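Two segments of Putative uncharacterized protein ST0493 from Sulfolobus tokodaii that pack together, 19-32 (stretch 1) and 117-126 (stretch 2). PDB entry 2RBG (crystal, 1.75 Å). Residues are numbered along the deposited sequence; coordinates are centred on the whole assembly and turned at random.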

# COMPACT_ATOMS: atom_id res chain seq x y z
N ASN A 19 -1.87 -8.86 -13.78
CA ASN A 19 -1.32 -8.75 -12.43
C ASN A 19 -2.27 -8.05 -11.46
O ASN A 19 -2.44 -8.50 -10.32
N TYR A 20 -2.89 -6.96 -11.90
CA TYR A 20 -3.80 -6.24 -11.02
C TYR A 20 -5.09 -6.98 -10.70
O TYR A 20 -5.60 -6.86 -9.59
N PHE A 21 -5.63 -7.74 -11.65
CA PHE A 21 -6.86 -8.45 -11.35
C PHE A 21 -6.61 -9.56 -10.33
O PHE A 21 -7.53 -9.98 -9.62
N ARG A 22 -5.37 -10.01 -10.25
CA ARG A 22 -5.02 -11.02 -9.27
C ARG A 22 -5.15 -10.35 -7.90
O ARG A 22 -5.63 -10.96 -6.93
N LYS A 23 -4.75 -9.09 -7.82
CA LYS A 23 -4.84 -8.33 -6.57
C LYS A 23 -6.30 -8.07 -6.21
O LYS A 23 -6.70 -8.21 -5.05
N ILE A 24 -7.09 -7.68 -7.20
CA ILE A 24 -8.50 -7.40 -6.96
C ILE A 24 -9.21 -8.52 -6.23
O ILE A 24 -9.88 -8.29 -5.23
N PHE A 25 -9.06 -9.75 -6.71
CA PHE A 25 -9.75 -10.86 -6.06
C PHE A 25 -9.17 -11.23 -4.70
O PHE A 25 -9.90 -11.71 -3.83
N LEU A 26 -7.88 -11.00 -4.49
CA LEU A 26 -7.28 -11.27 -3.19
C LEU A 26 -7.96 -10.33 -2.18
O LEU A 26 -8.35 -10.75 -1.09
N ASP A 27 -8.11 -9.07 -2.57
CA ASP A 27 -8.72 -8.08 -1.69
C ASP A 27 -10.21 -8.31 -1.50
O ASP A 27 -10.72 -8.17 -0.39
N VAL A 28 -10.92 -8.65 -2.57
CA VAL A 28 -12.35 -8.89 -2.45
C VAL A 28 -12.60 -10.07 -1.51
O VAL A 28 -13.45 -10.00 -0.62
N ARG A 29 -11.85 -11.15 -1.69
CA ARG A 29 -12.02 -12.32 -0.83
C ARG A 29 -11.79 -11.97 0.64
O ARG A 29 -12.56 -12.38 1.51
N SER A 30 -10.74 -11.20 0.92
CA SER A 30 -10.44 -10.82 2.30
C SER A 30 -11.48 -9.89 2.92
O SER A 30 -11.62 -9.84 4.14
N SER A 31 -12.20 -9.15 2.08
CA SER A 31 -13.20 -8.21 2.56
C SER A 31 -14.42 -8.89 3.17
O SER A 31 -15.17 -8.27 3.93
N GLY A 32 -14.62 -10.16 2.84
CA GLY A 32 -15.76 -10.89 3.37
C GLY A 32 -16.92 -10.86 2.41
O GLY A 32 -17.90 -11.60 2.56
N LEU A 117 -12.82 2.64 2.43
CA LEU A 117 -11.71 2.24 1.56
C LEU A 117 -11.00 1.06 2.21
O LEU A 117 -10.46 1.18 3.31
N ILE A 118 -11.02 -0.08 1.54
CA ILE A 118 -10.41 -1.31 2.05
C ILE A 118 -8.94 -1.42 1.66
O ILE A 118 -8.10 -1.79 2.48
N LYS A 119 -8.64 -1.12 0.40
CA LYS A 119 -7.28 -1.18 -0.10
C LYS A 119 -7.14 -0.20 -1.24
O LYS A 119 -8.01 -0.11 -2.10
N ASP A 120 -6.05 0.55 -1.23
CA ASP A 120 -5.77 1.52 -2.27
C ASP A 120 -4.36 1.25 -2.78
O ASP A 120 -3.38 1.60 -2.13
N PHE A 121 -4.26 0.57 -3.92
CA PHE A 121 -2.95 0.31 -4.51
C PHE A 121 -2.90 1.34 -5.62
O PHE A 121 -3.11 1.02 -6.80
N CYS A 122 -2.65 2.59 -5.25
CA CYS A 122 -2.63 3.66 -6.22
C CYS A 122 -2.01 4.96 -5.73
O CYS A 122 -0.89 5.31 -6.11
N ARG A 123 -2.72 5.67 -4.87
CA ARG A 123 -2.25 6.95 -4.36
C ARG A 123 -0.92 6.98 -3.62
O ARG A 123 -0.20 7.98 -3.68
N LYS A 124 -0.56 5.90 -2.93
CA LYS A 124 0.71 5.87 -2.21
C LYS A 124 1.88 5.42 -3.09
O LYS A 124 3.02 5.37 -2.63
N LEU A 125 1.61 5.10 -4.35
CA LEU A 125 2.67 4.68 -5.26
C LEU A 125 3.58 5.86 -5.58
O LEU A 125 3.10 6.97 -5.83
N SER A 126 4.89 5.63 -5.56
CA SER A 126 5.85 6.68 -5.87
C SER A 126 6.17 6.74 -7.36
O SER A 126 6.63 7.80 -7.82

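Packing of helix 19-31 against strand 117-121 in ST0493. The two elements run nearly antiparallel (162° between their N-to-C directions) with axes 9.2 Å apart at closest approach, so side chains, not backbones, fill the gap; the two stretches bury 340 Å² between them, both sides summed. From the helix, K23, D27 and S31, spaced one turn apart, direct their CA-to-CB bonds toward the strand; that of Y20 leaves sideways, but its end comes nearer. From the strand, I118, K119 and F121 point toward the helix, whereas D120 points away.

Aromatic contacts dominate one end. F121 (chi1 t, chi2 84°) has the largest covered area of any residue here and is contacted by two helix residues about one turn apart, K23 over one face and Y20 at the edge. Its edge is directed at the face of Y20 (chi1 m, chi2 69°) in an offset edge-to-face pair, with centroids 5.5 Å apart and planes at 77°. Y20 CE2 lies 3.6 Å from F121 CD2, and Y20 OH, near the plane of the F121 ring, comes to 3.4 Å from F121 CE2. The same hydroxyl oxygen, Y20 OH, reaches 4.3 Å from CD1 of L125 (m, t), the last residue of the type I turn from C122, whose CA-to-CB bond points toward the helix.

K23 (m, t, t, m) lies over a face of the F121 ring. Its CE is 3.9 Å from F121 CZ and stands almost on the ring normal, a CH-pi contact; the final m torsion leaves K23 NZ 4.5 Å from the F121 centroid, 26° off the normal, in a cation-pi arrangement. The ammonium is also hydrogen-bonded elsewhere in the structure.

The polar contact is water-mediated. D27 (chi1 m, chi2 -40°) and K119 (t, p, t, m) carry opposite charges, but D27 OD2 and K119 NZ are 4.4 Å apart, beyond a salt bridge. Two waters close the gap. Water 1 donates to D27 OD1 (2.7 Å) and accepts from K119 NZ (3.1 Å); water 2 donates to D27 OD2 (2.6 Å) and accepts from K119 NZ (2.7 Å). Direct contact falls to the lysine's aliphatic part, with K119 CG 3.5 Å from D27 OD2. No direct hydrogen bond crosses the interface.

Apolar packing closes the other end: CD1 of I118 (m, t) meets S31 CB at 3.7 Å. S31 (p) turns its hydroxyl back to its own helix, S31 OG donating to V28 O at 2.6 Å.

Facing away from the helix, D120 (t) binds R123 (m, t, m; chi4 179°): R123 NE forms a salt bridge with D120 OD2 at 2.8 Å, and R123 N donates to D120 OD1 at 2.9 Å, tying the strand to the turn.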

# COMPACT_ATOMS: atom_id res chain seq x y z
CB ASN A 19 0.02 -8.01 -12.44
CG ASN A 19 1.10 -8.76 -13.19
OD1 ASN A 19 1.24 -9.98 -13.04
ND2 ASN A 19 1.89 -8.04 -13.98
CB TYR A 20 -4.14 -4.86 -11.60
CG TYR A 20 -3.14 -3.78 -11.23
CD1 TYR A 20 -1.85 -3.79 -11.76
CD2 TYR A 20 -3.49 -2.74 -10.37
CE1 TYR A 20 -0.93 -2.79 -11.44
CE2 TYR A 20 -2.58 -1.73 -10.05
CZ TYR A 20 -1.30 -1.77 -10.59
OH TYR A 20 -0.41 -0.76 -10.31
CB PHE A 21 -7.52 -9.01 -12.61
CG PHE A 21 -8.55 -8.08 -13.19
CD1 PHE A 21 -8.16 -6.94 -13.89
CD2 PHE A 21 -9.90 -8.30 -12.96
CE1 PHE A 21 -9.11 -6.03 -14.34
CE2 PHE A 21 -10.87 -7.39 -13.40
CZ PHE A 21 -10.47 -6.25 -14.10
CB ARG A 22 -3.59 -11.52 -9.49
CG ARG A 22 -3.15 -12.59 -8.51
CD ARG A 22 -1.75 -13.13 -8.81
NE ARG A 22 -1.72 -14.00 -9.99
CZ ARG A 22 -0.65 -14.71 -10.35
NH1 ARG A 22 0.46 -14.65 -9.62
NH2 ARG A 22 -0.69 -15.49 -11.42
CB LYS A 23 -4.12 -6.98 -6.70
CG LYS A 23 -2.61 -7.05 -6.85
CD LYS A 23 -2.01 -5.64 -6.84
CE LYS A 23 -0.50 -5.68 -6.78
NZ LYS A 23 -0.02 -6.32 -5.52
CB ILE A 24 -9.23 -7.12 -8.30
CG1 ILE A 24 -8.76 -5.78 -8.87
CG2 ILE A 24 -10.75 -7.11 -8.07
CD1 ILE A 24 -9.27 -5.49 -10.26
CB PHE A 25 -9.80 -12.06 -7.01
CG PHE A 25 -10.77 -11.86 -8.15
CD1 PHE A 25 -12.14 -11.79 -7.91
CD2 PHE A 25 -10.31 -11.67 -9.45
CE1 PHE A 25 -13.04 -11.53 -8.94
CE2 PHE A 25 -11.20 -11.40 -10.49
CZ PHE A 25 -12.57 -11.33 -10.24
CB LEU A 26 -5.78 -10.96 -3.21
CG LEU A 26 -4.78 -12.12 -3.28
CD1 LEU A 26 -4.92 -12.83 -4.59
CD2 LEU A 26 -3.36 -11.59 -3.14
CB ASP A 27 -8.45 -6.67 -2.21
CG ASP A 27 -6.99 -6.28 -2.09
OD1 ASP A 27 -6.37 -6.62 -1.06
OD2 ASP A 27 -6.46 -5.62 -3.01
CB VAL A 28 -13.00 -9.18 -3.82
CG1 VAL A 28 -14.44 -9.68 -3.62
CG2 VAL A 28 -13.01 -7.91 -4.67
CB ARG A 29 -11.08 -13.44 -1.25
CG ARG A 29 -11.48 -14.16 -2.54
CD ARG A 29 -10.47 -15.24 -2.86
NE ARG A 29 -10.84 -16.04 -4.02
CZ ARG A 29 -11.19 -17.32 -3.97
NH1 ARG A 29 -11.23 -17.96 -2.80
NH2 ARG A 29 -11.49 -17.98 -5.08
CB SER A 30 -9.06 -10.14 2.38
OG SER A 30 -8.02 -11.08 2.17
CB SER A 31 -13.68 -7.30 1.42
OG SER A 31 -14.57 -7.99 0.56
CB LEU A 117 -10.75 3.42 1.39
CG LEU A 117 -9.46 3.18 0.59
CD1 LEU A 117 -9.80 2.81 -0.84
CD2 LEU A 117 -8.60 4.43 0.64
CB ILE A 118 -11.15 -2.55 1.52
CG1 ILE A 118 -12.60 -2.53 2.00
CG2 ILE A 118 -10.45 -3.82 2.00
CD1 ILE A 118 -13.46 -3.62 1.39
CB LYS A 119 -6.95 -2.60 -0.60
CG LYS A 119 -5.58 -2.73 -1.29
CD LYS A 119 -4.42 -2.46 -0.34
CE LYS A 119 -3.06 -2.57 -1.05
NZ LYS A 119 -2.71 -3.97 -1.42
CB ASP A 120 -5.85 2.95 -1.72
CG ASP A 120 -5.69 4.01 -2.80
OD1 ASP A 120 -4.72 3.93 -3.58
OD2 ASP A 120 -6.53 4.93 -2.86
CB PHE A 121 -2.87 -1.09 -5.10
CG PHE A 121 -1.47 -1.49 -5.49
CD1 PHE A 121 -0.60 -2.02 -4.55
CD2 PHE A 121 -1.02 -1.31 -6.80
CE1 PHE A 121 0.71 -2.35 -4.90
CE2 PHE A 121 0.28 -1.64 -7.15
CZ PHE A 121 1.15 -2.16 -6.20
CB CYS A 122 -4.07 3.92 -6.69
SG CYS A 122 -4.26 5.31 -7.84
CB ARG A 123 -3.35 7.61 -3.53
CG ARG A 123 -4.53 8.07 -4.39
CD ARG A 123 -5.65 8.68 -3.57
NE ARG A 123 -6.28 7.70 -2.69
CZ ARG A 123 -7.27 7.97 -1.85
NH1 ARG A 123 -7.75 9.21 -1.77
NH2 ARG A 123 -7.78 7.02 -1.09
CB LYS A 124 0.62 4.95 -0.97
CG LYS A 124 -0.13 5.55 0.22
CD LYS A 124 -0.09 4.60 1.42
CE LYS A 124 -0.78 5.19 2.65
NZ LYS A 124 -0.67 4.28 3.85
CB LEU A 125 2.10 4.13 -6.56
CG LEU A 125 1.42 2.76 -6.51
CD1 LEU A 125 0.72 2.51 -7.84
CD2 LEU A 125 2.45 1.68 -6.23
CB SER A 126 7.14 6.47 -5.06
OG SER A 126 7.74 5.22 -5.37
O HOH W 1 -3.78 -6.70 -0.38
O HOH W 2 -3.91 -5.55 -3.26